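Local coordinates for coenzyme F420-dependent N(5),N(10)-methenyltetrahydromethanopterin reductase-related protein (Desulfurobacterium thermolithotrophum DSM 11699, PDB 6HUZ) that uses tetrahydrofolate derivatives as substrates, as a bacterial paralog of [Fe]-hydrogenase that binds the iron-guanylylpyridinol cofactor, at the interface of chains A and B. Coordinates in Å, arbitrary orientation; residue numbers count along the deposited sequence, not the author numbering. Chains: chain A/B, Coenzyme F420-dependent N(5),N(10)-methenyltetrahydromethanopterin reductase-related protein.

Contact 1: the interface of chains A and B. Residues chain A 245, 249, 261-263, 266-267; chain B 194-195, 198, 201-202, 210, 214.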
loop_
_atom_site.group_PDB
_atom_site.type_symbol
_atom_site.label_atom_id
_atom_site.label_comp_id
_atom_site.label_asym_id
_atom_site.label_seq_id
_atom_site.Cartn_x
_atom_site.Cartn_y
_atom_site.Cartn_z
ATOM N N VAL A 245 1.374 1.953 5.633
ATOM C CA VAL A 245 0.911 3.204 6.233
ATOM C C VAL A 245 -0.312 3.778 5.511
ATOM O O VAL A 245 -1.294 4.143 6.166
ATOM C CB VAL A 245 2.060 4.230 6.338
ATOM C CG1 VAL A 245 1.536 5.638 6.597
ATOM C CG2 VAL A 245 3.035 3.812 7.430
ATOM N N LEU A 249 -4.128 4.031 7.154
ATOM C CA LEU A 249 -4.771 5.344 7.270
ATOM C C LEU A 249 -6.150 5.362 6.615
ATOM O O LEU A 249 -7.103 5.893 7.214
ATOM C CB LEU A 249 -3.860 6.440 6.700
ATOM C CG LEU A 249 -2.672 6.793 7.579
ATOM C CD1 LEU A 249 -1.626 7.613 6.784
ATOM C CD2 LEU A 249 -3.107 7.510 8.852
ATOM N N LEU A 261 -3.545 13.554 7.586
ATOM C CA LEU A 261 -2.367 13.084 8.308
ATOM C C LEU A 261 -1.075 13.016 7.490
ATOM O O LEU A 261 -0.042 13.364 8.034
ATOM C CB LEU A 261 -2.681 11.758 8.982
ATOM C CG LEU A 261 -3.811 11.883 10.034
ATOM C CD1 LEU A 261 -4.427 10.524 10.331
ATOM C CD2 LEU A 261 -3.301 12.559 11.305
ATOM N N LEU A 262 -1.092 12.596 6.215
ATOM C CA LEU A 262 0.185 12.538 5.479
ATOM C C LEU A 262 0.737 13.932 5.132
ATOM O O LEU A 262 1.966 14.132 5.107
ATOM C CB LEU A 262 0.050 11.712 4.186
ATOM C CG LEU A 262 -0.010 10.209 4.345
ATOM C CD1 LEU A 262 -0.221 9.536 2.990
ATOM C CD2 LEU A 262 1.276 9.684 4.979
ATOM N N ASN A 263 -0.170 14.888 4.853
ATOM C CA ASN A 263 0.162 16.269 4.470
ATOM C C ASN A 263 0.658 16.291 3.008
ATOM O O ASN A 263 1.811 15.946 2.696
ATOM C CB ASN A 263 1.149 16.956 5.445
ATOM C CG ASN A 263 1.251 18.457 5.184
ATOM O OD1 ASN A 263 1.273 18.902 4.034
ATOM N ND2 ASN A 263 1.322 19.281 6.222
ATOM N N ALA A 266 3.734 18.458 2.326
ATOM C CA ALA A 266 4.956 17.798 2.794
ATOM C C ALA A 266 5.372 16.740 1.817
ATOM O O ALA A 266 6.543 16.638 1.496
ATOM C CB ALA A 266 4.728 17.165 4.162
ATOM N N MET A 267 4.414 15.916 1.339
ATOM C CA MET A 267 4.753 14.883 0.404
ATOM C C MET A 267 5.309 15.511 -0.855
ATOM O O MET A 267 6.329 15.081 -1.352
ATOM C CB MET A 267 3.510 14.072 0.061
ATOM C CG MET A 267 3.067 13.186 1.198
ATOM S SD MET A 267 1.882 11.945 0.617
ATOM C CE MET A 267 0.475 12.964 0.275
ATOM N N LEU B 194 4.274 16.532 11.558
ATOM C CA LEU B 194 3.557 15.291 11.257
ATOM C C LEU B 194 3.495 14.328 12.430
ATOM O O LEU B 194 4.366 14.346 13.287
ATOM C CB LEU B 194 4.286 14.524 10.123
ATOM C CG LEU B 194 4.605 15.279 8.845
ATOM C CD1 LEU B 194 5.195 14.327 7.834
ATOM C CD2 LEU B 194 3.400 15.919 8.255
ATOM N N PRO B 195 2.490 13.428 12.451
ATOM C CA PRO B 195 2.473 12.405 13.499
ATOM C C PRO B 195 3.836 11.693 13.382
ATOM O O PRO B 195 4.342 11.428 12.274
ATOM C CB PRO B 195 1.315 11.481 13.091
ATOM C CG PRO B 195 0.470 12.285 12.189
ATOM C CD PRO B 195 1.386 13.251 11.490
ATOM N N LEU B 198 4.586 8.914 10.788
ATOM C CA LEU B 198 4.517 9.281 9.371
ATOM C C LEU B 198 5.715 10.030 8.852
ATOM O O LEU B 198 5.830 10.182 7.629
ATOM C CB LEU B 198 3.233 10.107 9.129
ATOM C CG LEU B 198 1.915 9.416 9.573
ATOM C CD1 LEU B 198 0.684 10.182 9.091
ATOM C CD2 LEU B 198 1.828 8.003 9.080
ATOM N N PRO B 201 7.780 7.468 6.329
ATOM C CA PRO B 201 7.209 7.213 4.990
ATOM C C PRO B 201 7.044 8.479 4.145
ATOM O O PRO B 201 7.030 8.412 2.917
ATOM C CB PRO B 201 5.864 6.528 5.294
ATOM C CG PRO B 201 5.505 6.937 6.668
ATOM C CD PRO B 201 6.846 7.075 7.399
ATOM N N VAL B 202 6.931 9.639 4.786
ATOM C CA VAL B 202 6.800 10.902 4.036
ATOM C C VAL B 202 8.172 11.505 3.689
ATOM O O VAL B 202 8.341 11.990 2.572
ATOM C CB VAL B 202 5.901 11.923 4.789
ATOM C CG1 VAL B 202 5.931 13.301 4.108
ATOM C CG2 VAL B 202 4.443 11.408 4.885
ATOM N N THR B 210 5.377 6.244 -1.619
ATOM C CA THR B 210 4.303 6.875 -0.837
ATOM C C THR B 210 3.466 7.813 -1.740
ATOM O O THR B 210 2.247 7.684 -1.834
ATOM C CB THR B 210 4.878 7.665 0.369
ATOM O OG1 THR B 210 5.529 6.775 1.261
ATOM C CG2 THR B 210 3.776 8.416 1.158
ATOM N N PHE B 214 -0.311 7.152 -3.255
ATOM C CA PHE B 214 -1.290 8.116 -2.766
ATOM C C PHE B 214 -1.929 8.786 -3.955
ATOM O O PHE B 214 -3.157 8.858 -4.007
ATOM C CB PHE B 214 -0.594 9.179 -1.896
ATOM C CG PHE B 214 -1.491 10.341 -1.588
ATOM C CD1 PHE B 214 -2.338 10.313 -0.496
ATOM C CD2 PHE B 214 -1.522 11.452 -2.417
ATOM C CE1 PHE B 214 -3.191 11.383 -0.234
ATOM C CE2 PHE B 214 -2.343 12.516 -2.140
ATOM C CZ PHE B 214 -3.185 12.480 -1.058
#
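B:Leu198 and A:Leu262 form the apolar centre of this helix-to-helix seam. B:Leu198, on helix 196-203, forks over helix 232-262 of chain A. Its CD2 branch presses obliquely on CG1 of A:Val245 at 3.4 Å, a tight fit, while CD1 lies against the backbone carbonyl and CB of A:Leu261. A:Leu249 meets the same fork tip to tip. One turn along the chain B helix, B:Val202 sets its CG2, anti to the carbonyl carbon, 3.6 Å from the CD2 methyl of A:Leu262. Its other branch, CG1 (anti to the backbone N, chi1 172°), points to A:Ala266 and the CG of A:Met267. Two-pronged residues suit this place because each prong meets a different partner.

Beyond this, A:Met267 bends at chi3 (-70°) so that its CE methyl sits 3.6 Å above the centroid of the B:Phe214 ring, a CH-pi contact in which a pliable thioether fits itself to a flat aromatic face. An alanine in place of B:Phe214 would remove that face and would probably leave the methionine methyl less firmly held.

Toward the rim, CD2 of B:Leu194 touches CB of A:Asn263. No N or O bonds across this patch; both polar side chains bond within their own chains: OG1 of B:Thr210 donates to the carbonyl O of B:Pro201 at 2.8 Å, and OD1 of A:Asn263 caps helix 264-271 by accepting from N of A:Ala266 at 3.0 Å.

Contact 2: the interface of chains A and B. Residues chain A 209, 213, 216-217, 220, 238-239, 242-243, 246; chain B 206, 209-210, 213-214, 243, 246.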
loop_
_atom_site.group_PDB
_atom_site.type_symbol
_atom_site.label_atom_id
_atom_site.label_comp_id
_atom_site.label_asym_id
_atom_site.label_seq_id
_atom_site.Cartn_x
_atom_site.Cartn_y
_atom_site.Cartn_z
ATOM N N THR A 209 -5.363 1.157 -8.380
ATOM C CA THR A 209 -4.463 1.409 -7.260
ATOM C C THR A 209 -3.413 0.305 -7.169
ATOM O O THR A 209 -2.232 0.567 -6.866
ATOM C CB THR A 209 -5.276 1.528 -5.965
ATOM O OG1 THR A 209 -6.162 0.424 -5.832
ATOM C CG2 THR A 209 -6.129 2.749 -5.959
ATOM N N ALA A 213 0.499 1.462 -7.674
ATOM C CA ALA A 213 1.386 1.242 -6.517
ATOM C C ALA A 213 2.500 0.227 -6.817
ATOM O O ALA A 213 3.662 0.399 -6.420
ATOM C CB ALA A 213 0.550 0.777 -5.329
ATOM N N GLY A 216 4.858 1.860 -9.208
ATOM C CA GLY A 216 5.583 2.864 -8.434
ATOM C C GLY A 216 6.668 2.238 -7.575
ATOM O O GLY A 216 7.744 2.816 -7.422
ATOM N N ALA A 217 6.408 1.046 -7.006
ATOM C CA ALA A 217 7.400 0.341 -6.174
ATOM C C ALA A 217 8.543 -0.134 -7.039
ATOM O O ALA A 217 9.692 -0.130 -6.587
ATOM C CB ALA A 217 6.769 -0.851 -5.481
ATOM N N TYR A 220 10.663 2.897 -7.836
ATOM C CA TYR A 220 11.485 3.254 -6.681
ATOM C C TYR A 220 12.623 2.233 -6.509
ATOM O O TYR A 220 13.728 2.593 -6.131
ATOM C CB TYR A 220 10.606 3.369 -5.417
ATOM C CG TYR A 220 11.408 3.287 -4.153
ATOM C CD1 TYR A 220 12.309 4.294 -3.810
ATOM C CD2 TYR A 220 11.303 2.185 -3.308
ATOM C CE1 TYR A 220 13.088 4.206 -2.663
ATOM C CE2 TYR A 220 12.096 2.079 -2.163
ATOM C CZ TYR A 220 12.985 3.092 -1.847
ATOM O OH TYR A 220 13.776 2.986 -0.730
ATOM N N GLN A 238 11.241 0.184 2.826
ATOM C CA GLN A 238 10.589 1.443 2.422
ATOM C C GLN A 238 9.298 1.184 1.633
ATOM O O GLN A 238 8.296 1.830 1.914
ATOM C CB GLN A 238 11.545 2.299 1.586
ATOM C CG GLN A 238 12.671 2.915 2.421
ATOM C CD GLN A 238 12.192 4.013 3.333
ATOM O OE1 GLN A 238 11.358 4.871 2.954
ATOM N NE2 GLN A 238 12.702 4.032 4.556
ATOM N N ILE A 239 9.298 0.244 0.691
ATOM C CA ILE A 239 8.064 -0.078 -0.088
ATOM C C ILE A 239 6.988 -0.606 0.873
ATOM O O ILE A 239 5.881 -0.102 0.875
ATOM C CB ILE A 239 8.356 -1.149 -1.176
ATOM C CG1 ILE A 239 9.295 -0.562 -2.252
ATOM C CG2 ILE A 239 7.027 -1.693 -1.833
ATOM C CD1 ILE A 239 9.987 -1.591 -3.034
ATOM N N SER A 242 5.653 2.230 3.274
ATOM C CA SER A 242 4.840 3.254 2.638
ATOM C C SER A 242 3.438 2.742 2.415
ATOM O O SER A 242 2.470 3.411 2.777
ATOM C CB SER A 242 5.422 3.669 1.267
ATOM O OG SER A 242 6.635 4.404 1.364
ATOM N N LEU A 243 3.329 1.562 1.794
ATOM C CA LEU A 243 2.026 1.007 1.454
ATOM C C LEU A 243 1.214 0.572 2.663
ATOM O O LEU A 243 0.004 0.798 2.656
ATOM C CB LEU A 243 2.174 -0.104 0.412
ATOM C CG LEU A 243 2.952 0.327 -0.851
ATOM C CD1 LEU A 243 3.051 -0.809 -1.841
ATOM C CD2 LEU A 243 2.380 1.626 -1.482
ATOM N N ILE A 246 -0.254 3.885 4.181
ATOM C CA ILE A 246 -1.390 4.428 3.434
ATOM C C ILE A 246 -2.595 3.543 3.664
ATOM O O ILE A 246 -3.647 4.056 3.967
ATOM C CB ILE A 246 -1.111 4.572 1.910
ATOM C CG1 ILE A 246 -0.001 5.658 1.682
ATOM C CG2 ILE A 246 -2.420 4.950 1.158
ATOM C CD1 ILE A 246 0.566 5.608 0.275
ATOM N N GLY B 206 11.523 6.471 0.501
ATOM C CA GLY B 206 10.247 5.833 0.144
ATOM C C GLY B 206 9.130 6.792 -0.236
ATOM O O GLY B 206 8.028 6.364 -0.596
ATOM N N THR B 209 7.395 5.802 -3.458
ATOM C CA THR B 209 6.292 4.851 -3.390
ATOM C C THR B 209 5.102 5.476 -2.667
ATOM O O THR B 209 3.934 5.261 -3.048
ATOM C CB THR B 209 6.764 3.565 -2.700
ATOM O OG1 THR B 209 7.417 3.870 -1.474
ATOM C CG2 THR B 209 7.758 2.828 -3.529
ATOM N N THR B 210 5.377 6.244 -1.619
ATOM C CA THR B 210 4.303 6.875 -0.837
ATOM C C THR B 210 3.466 7.813 -1.740
ATOM O O THR B 210 2.247 7.684 -1.834
ATOM C CB THR B 210 4.878 7.665 0.369
ATOM O OG1 THR B 210 5.529 6.775 1.261
ATOM C CG2 THR B 210 3.776 8.416 1.158
ATOM N N ALA B 213 1.654 5.908 -4.863
ATOM C CA ALA B 213 0.483 5.158 -4.371
ATOM C C ALA B 213 -0.657 6.083 -3.917
ATOM O O ALA B 213 -1.843 5.828 -4.174
ATOM C CB ALA B 213 0.918 4.251 -3.224
ATOM N N PHE B 214 -0.311 7.152 -3.255
ATOM C CA PHE B 214 -1.290 8.116 -2.766
ATOM C C PHE B 214 -1.929 8.786 -3.955
ATOM O O PHE B 214 -3.157 8.858 -4.007
ATOM C CB PHE B 214 -0.594 9.179 -1.896
ATOM C CG PHE B 214 -1.491 10.341 -1.588
ATOM C CD1 PHE B 214 -2.338 10.313 -0.496
ATOM C CD2 PHE B 214 -1.522 11.452 -2.417
ATOM C CE1 PHE B 214 -3.191 11.383 -0.234
ATOM C CE2 PHE B 214 -2.343 12.516 -2.140
ATOM C CZ PHE B 214 -3.185 12.480 -1.058
ATOM N N LEU B 243 -3.405 -1.822 -1.352
ATOM C CA LEU B 243 -2.154 -1.447 -0.706
ATOM C C LEU B 243 -1.743 -2.383 0.418
ATOM O O LEU B 243 -0.550 -2.667 0.524
ATOM C CB LEU B 243 -2.199 0.018 -0.267
ATOM C CG LEU B 243 -2.565 0.998 -1.403
ATOM C CD1 LEU B 243 -2.579 2.424 -0.906
ATOM C CD2 LEU B 243 -1.669 0.808 -2.659
ATOM N N ILE B 246 -0.231 -5.544 -1.358
ATOM C CA ILE B 246 1.122 -5.343 -1.878
ATOM C C ILE B 246 2.089 -5.275 -0.716
ATOM O O ILE B 246 3.095 -5.945 -0.753
ATOM C CB ILE B 246 1.258 -4.071 -2.764
ATOM C CG1 ILE B 246 0.411 -4.253 -4.073
ATOM C CG2 ILE B 246 2.754 -3.807 -3.101
ATOM C CD1 ILE B 246 0.213 -2.941 -4.811
HETATM O O HOH W 1 -1.824 3.680 -6.342
HETATM O O HOH W 2 3.870 3.324 -5.573
#
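B:Thr209 loses more surface to the partner than any other residue of this patch, and its two branches do different work. Its chi1 of 50° puts OG1 in the crowded position between the backbone N and carbonyl carbon. There it shares a hydrogen bond with OG of A:Ser242, whose small side chain fits against the start of the partner helix. The serine OG also hydrogen-bonds OG1 of B:Thr210 at 2.6 Å, the direction undecided. B:Gly206 O gathers these hydroxyls: B:Thr209 OG1 meets it on a lone pair at 2.7 Å, A:Ser242 OG and B:Thr210 OG1 from above the carbonyl plane. With one hydrogen per hydroxyl, these bonds are probably in part alternatives. The CG2 methyl of B:Thr209 turns away, 3.5 Å from CB of A:Tyr220 and against A:Ala217 and A:Ile239.

A:Leu243 and A:Ile246 carry the apolar half, repeated by their twins in chain B. CD1 of A:Leu243 crosses obliquely to CG2 of B:Ile246 at a tight 3.3 Å, while CD2 presses on CB of B:Ala213. Alanine suits this spot, since its lone methyl lets the leucine and CD1 of A:Ile246 come close to the helix. Two symmetry-related waters join backbone carbonyls of the two chains, one linking A:Ala213 O at 3.1 Å with B:Thr209 O.

The site lies where helices 207-228 and 232-262 of both copies pack around the two-fold axis, at the middle of the dimer.

Contact 3: the interface of chains A and B. Residues chain A 168, 197, 324, 328, 333, 336-337, 340; chain B 314-315, 317-318, 323.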
loop_
_atom_site.group_PDB
_atom_site.type_symbol
_atom_site.label_atom_id
_atom_site.label_comp_id
_atom_site.label_asym_id
_atom_site.label_seq_id
_atom_site.Cartn_x
_atom_site.Cartn_y
_atom_site.Cartn_z
ATOM N N ARG A 168 -4.563 -21.898 4.112
ATOM C CA ARG A 168 -4.227 -22.909 5.120
ATOM C C ARG A 168 -4.895 -24.236 4.803
ATOM O O ARG A 168 -4.304 -25.290 5.065
ATOM C CB ARG A 168 -4.616 -22.417 6.517
ATOM C CG ARG A 168 -3.901 -21.097 6.893
ATOM C CD ARG A 168 -4.450 -20.538 8.183
ATOM N NE ARG A 168 -3.958 -21.274 9.350
ATOM C CZ ARG A 168 -2.751 -21.118 9.890
ATOM N NH1 ARG A 168 -1.887 -20.245 9.372
ATOM N NH2 ARG A 168 -2.394 -21.829 10.954
ATOM N N GLU A 197 -6.849 -15.168 -2.492
ATOM C CA GLU A 197 -6.940 -13.846 -1.888
ATOM C C GLU A 197 -6.551 -12.694 -2.829
ATOM O O GLU A 197 -6.979 -11.563 -2.614
ATOM C CB GLU A 197 -6.089 -13.806 -0.624
ATOM C CG GLU A 197 -6.417 -12.666 0.313
ATOM C CD GLU A 197 -5.529 -12.637 1.539
ATOM O OE1 GLU A 197 -4.421 -13.227 1.496
ATOM O OE2 GLU A 197 -5.943 -12.021 2.548
ATOM N N VAL A 324 -0.382 -11.165 11.874
ATOM C CA VAL A 324 -1.127 -12.383 11.533
ATOM C C VAL A 324 -0.422 -13.605 12.169
ATOM O O VAL A 324 -1.074 -14.435 12.818
ATOM C CB VAL A 324 -1.331 -12.530 10.000
ATOM C CG1 VAL A 324 -1.826 -13.943 9.620
ATOM C CG2 VAL A 324 -2.327 -11.489 9.496
ATOM N N GLU A 328 -2.137 -15.939 15.007
ATOM C CA GLU A 328 -2.318 -17.373 14.736
ATOM C C GLU A 328 -1.679 -18.211 15.862
ATOM O O GLU A 328 -2.246 -19.220 16.262
ATOM C CB GLU A 328 -1.666 -17.787 13.399
ATOM C CG GLU A 328 -2.435 -17.381 12.153
ATOM C CD GLU A 328 -3.714 -18.141 11.875
ATOM O OE1 GLU A 328 -3.995 -19.131 12.585
ATOM O OE2 GLU A 328 -4.445 -17.738 10.945
ATOM N N ASP A 333 -6.376 -19.988 14.069
ATOM C CA ASP A 333 -7.012 -19.535 12.827
ATOM C C ASP A 333 -8.462 -19.187 12.851
ATOM O O ASP A 333 -8.848 -18.170 12.267
ATOM C CB ASP A 333 -6.822 -20.573 11.719
ATOM C CG ASP A 333 -7.085 -19.958 10.368
ATOM O OD1 ASP A 333 -6.365 -19.016 9.999
ATOM O OD2 ASP A 333 -8.024 -20.399 9.693
ATOM N N LEU A 336 -8.805 -16.119 14.395
ATOM C CA LEU A 336 -8.293 -15.074 13.508
ATOM C C LEU A 336 -9.219 -14.827 12.312
ATOM O O LEU A 336 -9.326 -13.689 11.887
ATOM C CB LEU A 336 -6.851 -15.395 13.056
ATOM C CG LEU A 336 -6.178 -14.363 12.155
ATOM C CD1 LEU A 336 -6.288 -12.966 12.714
ATOM C CD2 LEU A 336 -4.766 -14.701 11.950
ATOM N N LYS A 337 -9.897 -15.882 11.773
ATOM C CA LYS A 337 -10.839 -15.776 10.640
ATOM C C LYS A 337 -12.042 -14.858 10.960
ATOM O O LYS A 337 -12.617 -14.261 10.053
ATOM C CB LYS A 337 -11.372 -17.162 10.207
ATOM C CG LYS A 337 -10.395 -17.936 9.334
ATOM C CD LYS A 337 -11.090 -18.883 8.366
ATOM C CE LYS A 337 -10.563 -18.771 6.951
ATOM N NZ LYS A 337 -9.212 -19.383 6.806
ATOM N N LEU A 340 -11.246 -11.266 9.137
ATOM C CA LEU A 340 -11.362 -11.033 7.692
ATOM C C LEU A 340 -12.861 -10.920 7.302
ATOM O O LEU A 340 -13.167 -10.400 6.224
ATOM C CB LEU A 340 -10.681 -12.153 6.870
ATOM C CG LEU A 340 -9.158 -12.029 6.683
ATOM C CD1 LEU A 340 -8.797 -10.828 5.790
ATOM C CD2 LEU A 340 -8.429 -11.959 8.041
ATOM N N THR B 314 -0.399 -17.098 4.343
ATOM C CA THR B 314 -0.657 -15.884 5.100
ATOM C C THR B 314 -1.893 -15.205 4.563
ATOM O O THR B 314 -2.397 -15.555 3.487
ATOM C CB THR B 314 0.534 -14.910 5.096
ATOM O OG1 THR B 314 0.292 -13.907 6.098
ATOM C CG2 THR B 314 0.750 -14.244 3.738
ATOM N N TYR B 315 -2.365 -14.241 5.325
ATOM C CA TYR B 315 -3.525 -13.424 5.036
ATOM C C TYR B 315 -3.012 -12.069 4.558
ATOM O O TYR B 315 -2.871 -11.136 5.370
ATOM C CB TYR B 315 -4.326 -13.203 6.308
ATOM C CG TYR B 315 -5.122 -14.407 6.742
ATOM C CD1 TYR B 315 -6.406 -14.618 6.272
ATOM C CD2 TYR B 315 -4.586 -15.337 7.619
ATOM C CE1 TYR B 315 -7.147 -15.721 6.671
ATOM C CE2 TYR B 315 -5.316 -16.446 8.026
ATOM C CZ TYR B 315 -6.603 -16.630 7.559
ATOM O OH TYR B 315 -7.335 -17.730 7.936
ATOM N N SER B 317 -4.384 -9.617 2.927
ATOM C CA SER B 317 -5.342 -8.500 3.031
ATOM C C SER B 317 -5.770 -8.189 4.456
ATOM O O SER B 317 -6.613 -7.303 4.661
ATOM C CB SER B 317 -6.606 -8.838 2.205
ATOM O OG SER B 317 -7.396 -9.874 2.787
ATOM N N ALA B 318 -5.243 -8.895 5.446
ATOM C CA ALA B 318 -5.675 -8.602 6.810
ATOM C C ALA B 318 -5.353 -7.124 7.173
ATOM O O ALA B 318 -4.193 -6.703 7.110
ATOM C CB ALA B 318 -5.016 -9.564 7.794
ATOM N N LEU B 323 -6.099 -5.672 13.268
ATOM C CA LEU B 323 -5.273 -6.642 14.014
ATOM C C LEU B 323 -4.637 -5.913 15.227
ATOM O O LEU B 323 -4.496 -6.483 16.302
ATOM C CB LEU B 323 -4.117 -7.181 13.140
ATOM C CG LEU B 323 -4.464 -8.205 12.052
ATOM C CD1 LEU B 323 -3.449 -8.145 10.908
ATOM C CD2 LEU B 323 -4.478 -9.596 12.606
HETATM O O HOH W 3 -4.212 -15.945 1.259
#
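The loop of chain B that carries residues 314-318, with the start of its helix 320-331, lies against helices 320-331 and 333-345 of chain A and reaches helix 196-203 at one end. B:Tyr315 is its main probe. With CG anti to the carbonyl carbon (chi1 -75°), the side chain passes between two branched residues: CG1 of A:Val324 lies 3.7 Å from the ring's CD2, and A:Leu340 touches the CD1 side.

The phenol OH donates to the syn lone pair of A:Asp333 OD1 at 2.6 Å, the carboxylate being nearly coplanar with the ring and at its edge. NZ of A:Lys337, its chain bent at chi3 and chi4, donates to the same OH at 2.7 Å and bridges to OD2 of A:Asp333. This pairing probably fixes the hydroxyl's rotation, and the lysine would probably temper the negative charge of A:Asp333. A:Arg168, with A:Glu328 OE1 over the face of its guanidinium and NE toward A:Asp333 OD1, is likely to help hold both acids in place.

CG2 of A:Val324 rests on B:Ala318 and B:Leu323. At the other end, long, extended A:Glu197 can reach across to B:Ser317, a small residue whose OH and N-H converge on one oxygen: OE2 accepts OG at 2.6 Å through its anti lone pair, and N at 2.9 Å from above the carboxylate plane. OE1 holds a water at 2.7 Å that passes on to O of B:Thr314.

Contact 1 and contact 2 are neighbours, with C-alpha centres about 11 Å apart, and share B:Thr210 and B:Phe214 on helix 207-228; the long helix 232-262 of chain A also runs through both. Contact 3 lies farther out, about 22 Å from contact 2 and 26 Å from contact 1, and uses the C-terminal helices and their preceding loop. Helix 196-203 serves contact 1 from chain B and contact 3 from chain A. Since each patch recurs with the chains exchanged, a helical centre is flanked by paired outer clasps, an intertwined arrangement consistent with a stable dimer.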